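Local coordinates for protein (GYP1P) (Saccharomyces cerevisiae, PDB 1FKM) that stimulates GTP hydrolysis by Ypt/Rab GTPases such as Ypt1 and Ypt7, supplying an arginine and a glutamine finger in trans from its TBC domain, at residues 243-247 with 358-363; 200-204 with 233-238; 206-210 with 329-333; 339-343 with 353-357; 117-123 with 179-183. Residues are numbered along the deposited sequence.

Interaction 1 of 5, residues 243-247 with 358-363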
# COMPACT_ATOMS: atom_id res chain seq x y z
N ARG A 243 0.78 -9.15 2.46
CA ARG A 243 0.72 -10.31 3.34
C ARG A 243 1.87 -11.28 3.11
O ARG A 243 1.94 -12.32 3.75
CB ARG A 243 -0.61 -11.03 3.14
CG ARG A 243 -1.82 -10.12 3.31
CD ARG A 243 -2.05 -9.76 4.77
NE ARG A 243 -2.67 -10.87 5.49
CZ ARG A 243 -3.90 -11.31 5.26
NH1 ARG A 243 -4.65 -10.73 4.33
NH2 ARG A 243 -4.39 -12.33 5.96
N GLU A 244 2.78 -10.92 2.21
CA GLU A 244 3.92 -11.77 1.89
C GLU A 244 5.26 -11.19 2.36
O GLU A 244 6.30 -11.82 2.18
CB GLU A 244 4.02 -12.00 0.38
CG GLU A 244 2.69 -12.13 -0.35
CD GLU A 244 1.79 -13.16 0.28
OE1 GLU A 244 2.28 -14.28 0.56
OE2 GLU A 244 0.60 -12.87 0.48
N PHE A 245 5.22 -10.00 2.95
CA PHE A 245 6.44 -9.34 3.42
C PHE A 245 6.24 -8.67 4.77
O PHE A 245 5.11 -8.48 5.22
CB PHE A 245 6.88 -8.25 2.43
CG PHE A 245 7.22 -8.75 1.06
CD1 PHE A 245 8.43 -9.39 0.83
CD2 PHE A 245 6.34 -8.55 0.00
CE1 PHE A 245 8.77 -9.82 -0.46
CE2 PHE A 245 6.68 -8.98 -1.28
CZ PHE A 245 7.90 -9.62 -1.51
N GLN A 246 7.36 -8.30 5.40
CA GLN A 246 7.33 -7.59 6.68
C GLN A 246 6.95 -6.15 6.32
O GLN A 246 7.24 -5.70 5.21
CB GLN A 246 8.71 -7.60 7.33
CG GLN A 246 9.22 -8.98 7.71
CD GLN A 246 8.30 -9.67 8.70
OE1 GLN A 246 7.99 -9.13 9.76
NE2 GLN A 246 7.84 -10.86 8.34
N MSE A 247 6.31 -5.43 7.24
CA MSE A 247 5.91 -4.05 6.96
C MSE A 247 7.04 -3.14 6.50
O MSE A 247 6.83 -2.27 5.66
CB MSE A 247 5.22 -3.43 8.18
CG MSE A 247 3.72 -3.31 8.01
SE MSE A 247 3.19 -1.98 6.69
CE MSE A 247 1.84 -1.08 7.73
N PRO A 358 5.97 -17.31 2.11
CA PRO A 358 7.31 -17.16 1.53
C PRO A 358 8.36 -16.78 2.57
O PRO A 358 8.06 -16.02 3.50
CB PRO A 358 7.12 -16.05 0.49
CG PRO A 358 5.67 -16.11 0.17
CD PRO A 358 5.04 -16.35 1.51
N PRO A 359 9.59 -17.29 2.43
CA PRO A 359 10.69 -16.99 3.36
C PRO A 359 11.30 -15.62 3.10
O PRO A 359 12.44 -15.51 2.65
CB PRO A 359 11.67 -18.13 3.09
CG PRO A 359 11.51 -18.33 1.61
CD PRO A 359 10.01 -18.28 1.43
N THR A 360 10.53 -14.57 3.39
CA THR A 360 10.97 -13.19 3.17
C THR A 360 11.20 -12.44 4.47
O THR A 360 11.45 -11.23 4.47
CB THR A 360 9.90 -12.42 2.38
OG1 THR A 360 8.69 -12.39 3.15
CG2 THR A 360 9.63 -13.11 1.05
N LYS A 361 11.12 -13.17 5.58
CA LYS A 361 11.29 -12.59 6.91
C LYS A 361 12.57 -11.76 7.07
O LYS A 361 12.54 -10.68 7.68
CB LYS A 361 11.27 -13.71 7.96
CG LYS A 361 11.30 -13.23 9.39
CD LYS A 361 11.04 -14.38 10.36
CE LYS A 361 9.60 -14.90 10.26
NZ LYS A 361 9.27 -15.50 8.94
N ASP A 362 13.67 -12.26 6.53
CA ASP A 362 14.94 -11.56 6.65
C ASP A 362 15.39 -10.80 5.41
O ASP A 362 16.56 -10.46 5.28
CB ASP A 362 16.04 -12.54 7.07
CG ASP A 362 15.78 -13.17 8.43
OD1 ASP A 362 15.53 -12.42 9.39
OD2 ASP A 362 15.82 -14.41 8.53
N TRP A 363 14.46 -10.51 4.50
CA TRP A 363 14.81 -9.77 3.30
C TRP A 363 15.33 -8.39 3.67
O TRP A 363 14.84 -7.76 4.61
CB TRP A 363 13.60 -9.63 2.37
CG TRP A 363 13.48 -10.72 1.35
CD1 TRP A 363 13.82 -12.03 1.50
CD2 TRP A 363 12.96 -10.59 0.02
NE1 TRP A 363 13.54 -12.73 0.35
CE2 TRP A 363 13.02 -11.87 -0.58
CE3 TRP A 363 12.46 -9.52 -0.73
CZ2 TRP A 363 12.58 -12.11 -1.89
CZ3 TRP A 363 12.02 -9.75 -2.03
CH2 TRP A 363 12.09 -11.04 -2.60
O HOH W 1 9.95 -8.85 4.13
O HOH W 2 7.81 -12.22 5.80
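Two inter-helical loops meet here in a mixed polar and aromatic contact: residues 243-247, leading into helix 247-261, lie against residues 358-363, which lead into helix 365-382. Where loops meet, a side chain and ordered water can bridge backbone groups, as at Thr-360. Its OG1 donates a short hydrogen bond of 2.6 Å to Glu-244 O. Two waters extend the link. One accepts from Gln-246 N and donates to Thr-360 O (2.9 and 2.8 Å); the other accepts from Gln-246 NE2 and donates to Thr-360 OG1, at the same two distances. Beside this polar seam, Phe-245 CE1 lies 3.7 Å from Thr-360 CG2 and, over one face of the indole, 3.6 Å from Trp-363 CZ3; the two six-membered rings meet obliquely, planes at 51°. Phe-335 of helix 324-338 also meets the Phe-245 ring. Pro-358 CD rests 3.6 Å from Glu-244 OE1, while the carboxylate forms a salt bridge through OE2 with Arg-235. An inverse gamma turn centred on Pro-359 and a type I beta turn from Thr-360 to Trp-363 shape 358-363. Gln-246 is the N-cap residue of helix 247-261, so the contact joins two helix-leading loops of the all-helical GAP domain.

Interaction 2 of 5, residues 200-204 with 233-238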
# COMPACT_ATOMS: atom_id res chain seq x y z
N ILE A 200 -9.14 -8.19 -9.96
CA ILE A 200 -8.22 -9.16 -9.38
C ILE A 200 -8.17 -10.43 -10.23
O ILE A 200 -7.09 -10.98 -10.47
CB ILE A 200 -8.64 -9.56 -7.95
CG1 ILE A 200 -8.67 -8.33 -7.03
CG2 ILE A 200 -7.69 -10.63 -7.41
CD1 ILE A 200 -7.35 -7.59 -6.94
N LEU A 201 -9.33 -10.90 -10.69
CA LEU A 201 -9.37 -12.10 -11.52
C LEU A 201 -8.59 -11.87 -12.81
O LEU A 201 -7.91 -12.77 -13.30
CB LEU A 201 -10.82 -12.48 -11.85
CG LEU A 201 -11.66 -12.96 -10.65
CD1 LEU A 201 -13.10 -13.24 -11.08
CD2 LEU A 201 -11.02 -14.22 -10.07
N ARG A 202 -8.67 -10.65 -13.35
CA ARG A 202 -7.95 -10.31 -14.57
C ARG A 202 -6.44 -10.28 -14.29
O ARG A 202 -5.64 -10.70 -15.12
CB ARG A 202 -8.40 -8.94 -15.08
CG ARG A 202 -7.79 -8.53 -16.41
CD ARG A 202 -8.32 -7.18 -16.86
NE ARG A 202 -7.97 -6.11 -15.92
CZ ARG A 202 -8.86 -5.41 -15.21
NH1 ARG A 202 -10.16 -5.66 -15.34
NH2 ARG A 202 -8.44 -4.46 -14.39
N GLN A 203 -6.07 -9.78 -13.11
CA GLN A 203 -4.66 -9.72 -12.71
C GLN A 203 -4.07 -11.12 -12.57
O GLN A 203 -2.96 -11.39 -13.02
CB GLN A 203 -4.53 -9.00 -11.36
CG GLN A 203 -4.63 -7.49 -11.43
CD GLN A 203 -3.41 -6.86 -12.06
OE1 GLN A 203 -3.25 -6.87 -13.29
NE2 GLN A 203 -2.52 -6.32 -11.23
N VAL A 204 -4.83 -12.01 -11.93
CA VAL A 204 -4.37 -13.38 -11.74
C VAL A 204 -4.22 -14.07 -13.09
O VAL A 204 -3.27 -14.83 -13.30
CB VAL A 204 -5.35 -14.16 -10.84
CG1 VAL A 204 -4.96 -15.63 -10.77
CG2 VAL A 204 -5.34 -13.56 -9.43
N ALA A 233 -2.20 -16.50 -5.56
CA ALA A 233 -2.09 -15.16 -6.11
C ALA A 233 -3.25 -14.21 -5.81
O ALA A 233 -3.10 -13.00 -5.94
CB ALA A 233 -1.89 -15.24 -7.62
N PHE A 234 -4.41 -14.74 -5.42
CA PHE A 234 -5.49 -13.81 -5.13
C PHE A 234 -5.05 -12.87 -4.01
O PHE A 234 -5.24 -11.66 -4.10
CB PHE A 234 -6.77 -14.53 -4.68
CG PHE A 234 -7.88 -13.58 -4.33
CD1 PHE A 234 -8.62 -12.98 -5.33
CD2 PHE A 234 -8.12 -13.22 -3.01
CE1 PHE A 234 -9.59 -12.02 -5.03
CE2 PHE A 234 -9.08 -12.26 -2.69
CZ PHE A 234 -9.82 -11.66 -3.70
N ARG A 235 -4.45 -13.42 -2.96
CA ARG A 235 -4.01 -12.60 -1.85
C ARG A 235 -2.89 -11.65 -2.28
O ARG A 235 -2.84 -10.51 -1.84
CB ARG A 235 -3.53 -13.49 -0.69
CG ARG A 235 -3.41 -12.75 0.64
CD ARG A 235 -2.98 -13.69 1.76
NE ARG A 235 -1.60 -14.16 1.59
CZ ARG A 235 -1.00 -15.03 2.40
NH1 ARG A 235 -1.65 -15.52 3.44
NH2 ARG A 235 0.25 -15.39 2.17
N TRP A 236 -2.00 -12.13 -3.15
CA TRP A 236 -0.91 -11.30 -3.65
C TRP A 236 -1.49 -10.06 -4.33
O TRP A 236 -1.01 -8.94 -4.14
CB TRP A 236 -0.07 -12.06 -4.67
CG TRP A 236 0.78 -13.18 -4.12
CD1 TRP A 236 0.72 -13.73 -2.87
CD2 TRP A 236 1.81 -13.88 -4.82
NE1 TRP A 236 1.65 -14.74 -2.75
CE2 TRP A 236 2.33 -14.85 -3.94
CE3 TRP A 236 2.34 -13.79 -6.11
CZ2 TRP A 236 3.36 -15.73 -4.31
CZ3 TRP A 236 3.37 -14.65 -6.48
CH2 TRP A 236 3.86 -15.61 -5.58
N MSE A 237 -2.51 -10.28 -5.15
CA MSE A 237 -3.14 -9.18 -5.87
C MSE A 237 -4.04 -8.31 -5.00
O MSE A 237 -3.95 -7.09 -5.03
CB MSE A 237 -3.96 -9.73 -7.04
CG MSE A 237 -3.39 -9.38 -8.39
SE MSE A 237 -1.53 -9.87 -8.57
CE MSE A 237 -1.74 -11.54 -9.51
N ASN A 238 -4.89 -8.96 -4.21
CA ASN A 238 -5.84 -8.27 -3.34
C ASN A 238 -5.20 -7.33 -2.32
O ASN A 238 -5.73 -6.25 -2.06
CB ASN A 238 -6.72 -9.30 -2.62
CG ASN A 238 -7.98 -8.69 -2.03
OD1 ASN A 238 -8.71 -7.98 -2.72
ND2 ASN A 238 -8.25 -8.97 -0.76
O HOH W 3 -3.35 -6.33 -8.27
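Helix-helix packing in the all-alpha TBC domain is exemplified where helix 198-214 crosses helix 230-238, the local axes 9.4 Å apart and their directions at 119°. Ile-200 comes first and has the largest covered area within 200-204: CG2 lies 3.3 Å from Phe-234 CD1 and 3.9 Å from Met-237 CB, while CD1 reaches 3.9 Å from Asn-238 N. Asn-238 OD1 accepts from Gln-197 NE2 and its ND2 bonds to the backbone O of Gln-131, the glutamine finger, so the contact borders a catalytic finger. One turn on, the aliphatic start of Gln-203 packs on Met-237, and its amide NE2 turns to Asn-325 O, with a water also linking it weakly to Met-237 O. Val-204 closes the segment over Ala-233, their CG2 and CB atoms 4.2 Å apart. Met-237, present as selenomethionine, occupies the space between these side chains, its CG 3.2 Å from Gln-203 CB and its CE 3.9 Å from Val-204 CA.

Interaction 3 of 5, residues 206-210 with 329-333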
# COMPACT_ATOMS: atom_id res chain seq x y z
N ASN A 206 -3.56 -12.57 -15.91
CA ASN A 206 -2.40 -11.93 -16.53
C ASN A 206 -1.10 -12.53 -15.99
O ASN A 206 -0.15 -12.72 -16.75
CB ASN A 206 -2.43 -10.42 -16.29
CG ASN A 206 -3.44 -9.71 -17.16
OD1 ASN A 206 -3.74 -8.53 -16.96
ND2 ASN A 206 -3.98 -10.41 -18.15
N LEU A 207 -1.07 -12.82 -14.70
CA LEU A 207 0.12 -13.40 -14.08
C LEU A 207 0.31 -14.82 -14.62
O LEU A 207 1.42 -15.24 -14.92
CB LEU A 207 -0.01 -13.45 -12.55
CG LEU A 207 1.08 -14.20 -11.77
CD1 LEU A 207 2.43 -13.52 -11.98
CD2 LEU A 207 0.71 -14.23 -10.29
N SER A 208 -0.80 -15.54 -14.74
CA SER A 208 -0.80 -16.91 -15.24
C SER A 208 -0.21 -16.96 -16.65
O SER A 208 0.61 -17.83 -16.96
CB SER A 208 -2.23 -17.45 -15.25
OG SER A 208 -2.26 -18.79 -15.67
N GLN A 209 -0.65 -16.04 -17.50
CA GLN A 209 -0.19 -15.97 -18.88
C GLN A 209 1.27 -15.56 -18.97
O GLN A 209 2.02 -16.07 -19.81
CB GLN A 209 -1.04 -14.97 -19.67
CG GLN A 209 -2.49 -15.41 -19.90
CD GLN A 209 -2.61 -16.58 -20.85
OE1 GLN A 209 -2.21 -17.70 -20.54
NE2 GLN A 209 -3.17 -16.33 -22.03
N LEU A 210 1.67 -14.64 -18.11
CA LEU A 210 3.05 -14.16 -18.08
C LEU A 210 3.99 -15.31 -17.74
O LEU A 210 5.00 -15.52 -18.42
CB LEU A 210 3.21 -13.06 -17.03
CG LEU A 210 3.92 -11.76 -17.40
CD1 LEU A 210 4.22 -10.99 -16.12
CD2 LEU A 210 5.20 -12.05 -18.18
N VAL A 329 1.84 -6.81 -11.53
CA VAL A 329 1.84 -8.13 -12.14
C VAL A 329 3.28 -8.58 -12.42
O VAL A 329 3.62 -9.74 -12.22
CB VAL A 329 1.04 -8.16 -13.46
CG1 VAL A 329 1.29 -9.47 -14.20
CG2 VAL A 329 -0.44 -8.02 -13.16
N PHE A 330 4.13 -7.66 -12.87
CA PHE A 330 5.51 -8.02 -13.14
C PHE A 330 6.29 -8.29 -11.86
O PHE A 330 7.17 -9.16 -11.83
CB PHE A 330 6.20 -6.94 -13.98
CG PHE A 330 5.80 -6.99 -15.43
CD1 PHE A 330 6.41 -7.91 -16.29
CD2 PHE A 330 4.79 -6.18 -15.93
CE1 PHE A 330 6.00 -8.02 -17.62
CE2 PHE A 330 4.38 -6.27 -17.26
CZ PHE A 330 4.99 -7.20 -18.11
N VAL A 331 5.99 -7.54 -10.79
CA VAL A 331 6.65 -7.76 -9.51
C VAL A 331 6.25 -9.15 -9.01
O VAL A 331 7.08 -9.90 -8.48
CB VAL A 331 6.22 -6.70 -8.46
CG1 VAL A 331 6.75 -7.07 -7.08
CG2 VAL A 331 6.75 -5.33 -8.87
N CYS A 332 4.98 -9.51 -9.17
CA CYS A 332 4.50 -10.82 -8.74
C CYS A 332 5.16 -11.94 -9.54
O CYS A 332 5.48 -12.99 -9.00
CB CYS A 332 2.98 -10.92 -8.87
SG CYS A 332 2.07 -10.00 -7.60
N ALA A 333 5.34 -11.71 -10.84
CA ALA A 333 5.97 -12.71 -11.69
C ALA A 333 7.44 -12.91 -11.28
O ALA A 333 7.91 -14.04 -11.15
CB ALA A 333 5.89 -12.29 -13.16
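When two helices cross at a moderate angle, a few residues about a turn apart can make most of the local contact, as where helix 324-338 meets helix 198-214, with local axes 9.7 Å apart and a crossing angle of -51°. Val-329 opens 329-333 where the CA atoms come nearest, its CA 5.9 Å from Leu-207 CA. Its CG1 touches Leu-210 CD1 at 3.8 Å and also faces Asn-206, 4.4 Å from CB. At Phe-330 the CA-to-CB bond points away, yet the ring swings back so that Leu-210 CD1 sits over its face, 4.1 Å from the centroid, in a CH-pi contact; Trp-378 of helix 365-382 also packs on this ring. Cys-332 follows, with CB 4.1 Å from Leu-207 CD1. Ala-333, one turn after Val-329, is small enough for both leucines to approach its methyl group: CB is 3.6 Å from Leu-210 CD1 and 3.9 Å from Leu-207 CD1. Leu-207 also packs on Ala-233 and Met-237, so helix 230-238 shares this core. Between these two segments there is no hydrogen bond or ion pair, so the contact rests on buried apolar surface and close fit.

Interaction 4 of 5, residues 339-343 with 353-357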
# COMPACT_ATOMS: atom_id res chain seq x y z
N TRP A 339 11.44 -18.33 -6.85
CA TRP A 339 11.29 -19.62 -6.17
C TRP A 339 11.13 -20.78 -7.15
O TRP A 339 10.96 -21.93 -6.74
CB TRP A 339 10.08 -19.59 -5.24
CG TRP A 339 9.99 -18.35 -4.39
CD1 TRP A 339 9.00 -17.41 -4.40
CD2 TRP A 339 10.93 -17.92 -3.40
NE1 TRP A 339 9.26 -16.42 -3.49
CE2 TRP A 339 10.44 -16.71 -2.86
CE3 TRP A 339 12.14 -18.44 -2.91
CZ2 TRP A 339 11.12 -16.01 -1.86
CZ3 TRP A 339 12.82 -17.74 -1.92
CH2 TRP A 339 12.30 -16.54 -1.40
N SER A 340 11.18 -20.49 -8.44
CA SER A 340 11.00 -21.50 -9.49
C SER A 340 11.67 -22.86 -9.25
O SER A 340 11.00 -23.89 -9.25
CB SER A 340 11.44 -20.94 -10.84
OG SER A 340 11.08 -21.82 -11.89
N ASP A 341 12.99 -22.86 -9.05
CA ASP A 341 13.70 -24.12 -8.83
C ASP A 341 13.15 -24.89 -7.64
O ASP A 341 12.95 -26.11 -7.71
CB ASP A 341 15.20 -23.86 -8.64
CG ASP A 341 15.83 -23.20 -9.84
OD1 ASP A 341 15.67 -23.72 -10.96
OD2 ASP A 341 16.51 -22.16 -9.67
N GLN A 342 12.90 -24.19 -6.54
CA GLN A 342 12.35 -24.81 -5.34
C GLN A 342 10.95 -25.37 -5.57
O GLN A 342 10.63 -26.47 -5.14
CB GLN A 342 12.31 -23.80 -4.19
CG GLN A 342 13.66 -23.43 -3.62
CD GLN A 342 13.57 -22.30 -2.61
OE1 GLN A 342 13.47 -21.13 -2.98
NE2 GLN A 342 13.58 -22.65 -1.32
N LEU A 343 10.11 -24.59 -6.25
CA LEU A 343 8.73 -25.00 -6.52
C LEU A 343 8.64 -26.27 -7.36
O LEU A 343 7.73 -27.08 -7.18
CB LEU A 343 7.97 -23.86 -7.22
CG LEU A 343 7.71 -22.63 -6.34
CD1 LEU A 343 7.18 -21.46 -7.17
CD2 LEU A 343 6.72 -23.00 -5.24
N THR A 353 1.32 -24.04 0.70
CA THR A 353 1.86 -23.66 2.00
C THR A 353 3.03 -22.69 1.81
O THR A 353 3.11 -21.66 2.48
CB THR A 353 2.36 -24.90 2.78
OG1 THR A 353 1.25 -25.76 3.07
CG2 THR A 353 3.03 -24.48 4.08
N PHE A 354 3.93 -23.02 0.89
CA PHE A 354 5.11 -22.21 0.61
C PHE A 354 4.79 -20.81 0.07
O PHE A 354 5.32 -19.81 0.56
CB PHE A 354 6.03 -22.92 -0.38
CG PHE A 354 7.31 -22.19 -0.67
CD1 PHE A 354 8.41 -22.34 0.15
CD2 PHE A 354 7.40 -21.33 -1.77
CE1 PHE A 354 9.60 -21.65 -0.10
CE2 PHE A 354 8.59 -20.64 -2.03
CZ PHE A 354 9.69 -20.80 -1.20
N LEU A 355 3.93 -20.74 -0.94
CA LEU A 355 3.59 -19.46 -1.54
C LEU A 355 2.71 -18.56 -0.68
O LEU A 355 2.59 -17.36 -0.96
CB LEU A 355 2.94 -19.68 -2.91
CG LEU A 355 3.91 -20.31 -3.92
CD1 LEU A 355 3.19 -20.63 -5.21
CD2 LEU A 355 5.08 -19.35 -4.16
N GLN A 356 2.09 -19.12 0.35
CA GLN A 356 1.27 -18.32 1.26
C GLN A 356 2.10 -17.99 2.49
O GLN A 356 1.64 -17.31 3.40
CB GLN A 356 0.01 -19.09 1.68
CG GLN A 356 -0.89 -19.50 0.52
CD GLN A 356 -2.16 -20.19 0.98
OE1 GLN A 356 -2.15 -20.99 1.91
NE2 GLN A 356 -3.27 -19.90 0.31
N ASN A 357 3.34 -18.48 2.50
CA ASN A 357 4.26 -18.23 3.61
C ASN A 357 5.70 -18.17 3.10
O ASN A 357 6.56 -18.90 3.60
CB ASN A 357 4.12 -19.33 4.67
CG ASN A 357 2.72 -19.40 5.25
OD1 ASN A 357 2.27 -18.49 5.94
ND2 ASN A 357 2.02 -20.50 4.96
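The bump in this contact is the ring of Phe-354, near the end of helix 348-355, and the hollow is made by Trp-339, Gln-342 and Leu-343, around the start of helix 340-343. The backbones stay well apart, the closest CA atoms being those of Leu-343 and Phe-354 at 8.5 Å, so the gap is bridged by side chains. With chi1 at t, Phe-354 drives its ring edge against the face of the indole: CE2 lies 3.6 Å from Trp-339 CG, and the planes of the phenyl and the five-membered ring stand at 81°, a T-shaped pair with centroids 5.2 Å apart. Leu-343 CD2 lies 3.9 Å from Phe-354 CD2, and Gln-342 OE1 approaches CZ of the same ring at 4.2 Å. Leu-355 adds a second, smaller bump, its CG 4.1 Å from Leu-343 CD2 and its CD2 4.4 Å from Trp-339 CD1. Leu-336 of helix 324-338 packs on both Leu-343 and Leu-355, and Pro-359 touches both aromatic rings. Just after the helix, Asn-357 ND2 donates to Thr-353 O at 2.9 Å. The arrangement is one of two short helices consecutive in the chain, 340-343 and 348-355, packed through an edge-to-face aromatic pair.

Interaction 5 of 5, residues 117-123 with 179-183; sequences LYLWAIR and FWCLT
Build 117-122, toward the end of helix 107-123, and 179-183, within helix 168-186, as alpha helix, and set Arg-123 at phi/psi of about -83/-4°. Set the local axes 10.3 Å apart at closest approach, with N-to-C directions 45° apart and a signed crossing of -45°; Trp-120 and Thr-183 have the nearest CA atoms, at 7.1 Å. Phe-179, chi1 t (167°) and chi2 74°, projects its ring between the helices. Leu-119, t with chi2 p, lays CD2 over that ring's face, 3.6 Å from the centroid and 15° off its normal, a CH-pi contact. The ring's edge meets the first helix, CE1 standing 3.6 Å from Trp-120 N and CZ 3.9 Å from Arg-123 CD. Phe-179 thus packs between helices 107-123 and 168-186 of the all-alpha TBC domain, with the side chain of Leu-117 about 9 Å from that of the glutamine finger, Gln-131. Trp-120 takes chi1 t and chi2 90°, placing CD1 3.6 Å from Thr-183 OG1 and sending NE1 to a water (2.9 Å) that donates to Thr-183 O (3.0 Å). Thr-183 is m, so OG1 bonds back to Phe-179 O at 2.8 Å. Extend Arg-123 as m, t, t, with NH1 3.5 Å from Trp-180 CH2 and NH2 hydrogen-bonded to Ser-71; Trp-180, m with chi2 116°, gives NE1 to Lys-64 O. Leu-117, m,t, meets Leu-182, t,p, with their CD2 atoms 4.1 Å apart.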
# COMPACT_ATOMS: atom_id res chain seq x y z
N LEU A 117 -12.02 3.76 6.82
CA LEU A 117 -12.58 2.74 5.95
C LEU A 117 -14.08 2.90 5.75
O LEU A 117 -14.60 2.65 4.67
CB LEU A 117 -12.29 1.34 6.50
CG LEU A 117 -10.80 1.00 6.55
CD1 LEU A 117 -10.61 -0.38 7.18
CD2 LEU A 117 -10.22 1.02 5.15
N TYR A 118 -14.76 3.34 6.80
CA TYR A 118 -16.20 3.53 6.72
C TYR A 118 -16.52 4.61 5.70
O TYR A 118 -17.39 4.43 4.84
CB TYR A 118 -16.76 3.94 8.09
CG TYR A 118 -18.24 4.21 8.08
CD1 TYR A 118 -19.16 3.18 7.84
CD2 TYR A 118 -18.73 5.49 8.31
CE1 TYR A 118 -20.54 3.44 7.81
CE2 TYR A 118 -20.11 5.76 8.29
CZ TYR A 118 -21.00 4.73 8.04
OH TYR A 118 -22.35 4.99 8.00
N LEU A 119 -15.82 5.74 5.78
CA LEU A 119 -16.06 6.84 4.85
C LEU A 119 -15.78 6.43 3.41
O LEU A 119 -16.55 6.77 2.51
CB LEU A 119 -15.20 8.06 5.21
CG LEU A 119 -15.45 9.28 4.32
CD1 LEU A 119 -16.92 9.68 4.38
CD2 LEU A 119 -14.56 10.43 4.77
N TRP A 120 -14.70 5.69 3.19
CA TRP A 120 -14.39 5.25 1.83
C TRP A 120 -15.48 4.30 1.34
O TRP A 120 -15.93 4.39 0.19
CB TRP A 120 -13.04 4.52 1.78
CG TRP A 120 -12.65 4.13 0.38
CD1 TRP A 120 -11.93 4.87 -0.51
CD2 TRP A 120 -13.04 2.94 -0.32
NE1 TRP A 120 -11.83 4.22 -1.72
CE2 TRP A 120 -12.51 3.03 -1.63
CE3 TRP A 120 -13.78 1.80 0.03
CZ2 TRP A 120 -12.70 2.03 -2.58
CZ3 TRP A 120 -13.97 0.81 -0.92
CH2 TRP A 120 -13.44 0.93 -2.21
N ALA A 121 -15.91 3.39 2.20
CA ALA A 121 -16.95 2.42 1.83
C ALA A 121 -18.27 3.11 1.48
O ALA A 121 -18.94 2.73 0.52
CB ALA A 121 -17.17 1.43 2.97
N ILE A 122 -18.63 4.13 2.25
CA ILE A 122 -19.87 4.87 1.99
C ILE A 122 -19.79 5.63 0.67
O ILE A 122 -20.79 5.80 -0.03
CB ILE A 122 -20.17 5.86 3.14
CG1 ILE A 122 -20.48 5.08 4.42
CG2 ILE A 122 -21.32 6.78 2.77
CD1 ILE A 122 -21.63 4.10 4.27
N ARG A 123 -18.58 6.07 0.33
CA ARG A 123 -18.37 6.80 -0.91
C ARG A 123 -18.19 5.92 -2.15
O ARG A 123 -18.09 6.44 -3.26
CB ARG A 123 -17.16 7.72 -0.78
CG ARG A 123 -17.39 8.92 0.09
CD ARG A 123 -16.31 9.95 -0.18
NE ARG A 123 -16.61 11.23 0.44
CZ ARG A 123 -16.10 12.38 0.02
NH1 ARG A 123 -15.27 12.40 -1.02
NH2 ARG A 123 -16.41 13.51 0.64
N PHE A 179 -7.05 8.94 4.46
CA PHE A 179 -8.26 8.70 3.68
C PHE A 179 -8.15 9.17 2.22
O PHE A 179 -8.48 8.42 1.29
CB PHE A 179 -9.45 9.42 4.33
CG PHE A 179 -10.66 9.50 3.45
CD1 PHE A 179 -11.45 8.38 3.22
CD2 PHE A 179 -10.99 10.70 2.81
CE1 PHE A 179 -12.55 8.44 2.37
CE2 PHE A 179 -12.09 10.77 1.95
CZ PHE A 179 -12.87 9.65 1.73
N TRP A 180 -7.70 10.40 2.02
CA TRP A 180 -7.58 10.93 0.66
C TRP A 180 -6.50 10.20 -0.14
O TRP A 180 -6.62 10.06 -1.36
CB TRP A 180 -7.28 12.43 0.69
CG TRP A 180 -8.42 13.26 1.19
CD1 TRP A 180 -8.44 14.03 2.31
CD2 TRP A 180 -9.71 13.41 0.58
NE1 TRP A 180 -9.66 14.65 2.45
CE2 TRP A 180 -10.46 14.28 1.40
CE3 TRP A 180 -10.30 12.89 -0.58
CZ2 TRP A 180 -11.78 14.65 1.10
CZ3 TRP A 180 -11.62 13.25 -0.88
CH2 TRP A 180 -12.34 14.13 -0.04
N CYS A 181 -5.44 9.77 0.52
CA CYS A 181 -4.38 9.05 -0.18
C CYS A 181 -4.82 7.63 -0.49
O CYS A 181 -4.51 7.10 -1.55
CB CYS A 181 -3.08 9.07 0.63
SG CYS A 181 -2.32 10.73 0.66
N LEU A 182 -5.56 7.01 0.43
CA LEU A 182 -6.08 5.67 0.19
C LEU A 182 -7.01 5.77 -1.01
O LEU A 182 -7.02 4.91 -1.89
CB LEU A 182 -6.89 5.16 1.39
CG LEU A 182 -7.67 3.86 1.16
CD1 LEU A 182 -6.69 2.71 0.93
CD2 LEU A 182 -8.56 3.57 2.36
N THR A 183 -7.80 6.84 -1.03
CA THR A 183 -8.74 7.06 -2.12
C THR A 183 -8.01 7.19 -3.46
O THR A 183 -8.41 6.57 -4.45
CB THR A 183 -9.60 8.33 -1.86
OG1 THR A 183 -10.41 8.11 -0.69
CG2 THR A 183 -10.52 8.62 -3.05
O HOH W 4 -10.98 5.10 -4.36

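Overall arrangement
From the N terminus, interaction 5 closes first, tying helix 107-123 to helix 168-186 on the opposite side of the chain's centre from interactions 1 and 4. Interaction 2 then closes a short loop between helices 198-214 and 230-238. Helix 198-214 also serves interaction 3, whose segments alternate with those of interaction 2 and which brings in helix 324-338; Met-237 meets Leu-207 and Cys-332 where the two join. Interaction 1 crosses interaction 3, and both span the unmodelled region 263-322. Nested inside the loop of interaction 1, interaction 4 closes the short loop between helices 340-343 and 348-355. Arg-235 of interaction 2 connects it to interactions 1 and 4, through its salt bridge to Glu-244 and its probable hydrogen bond to Gln-356 O.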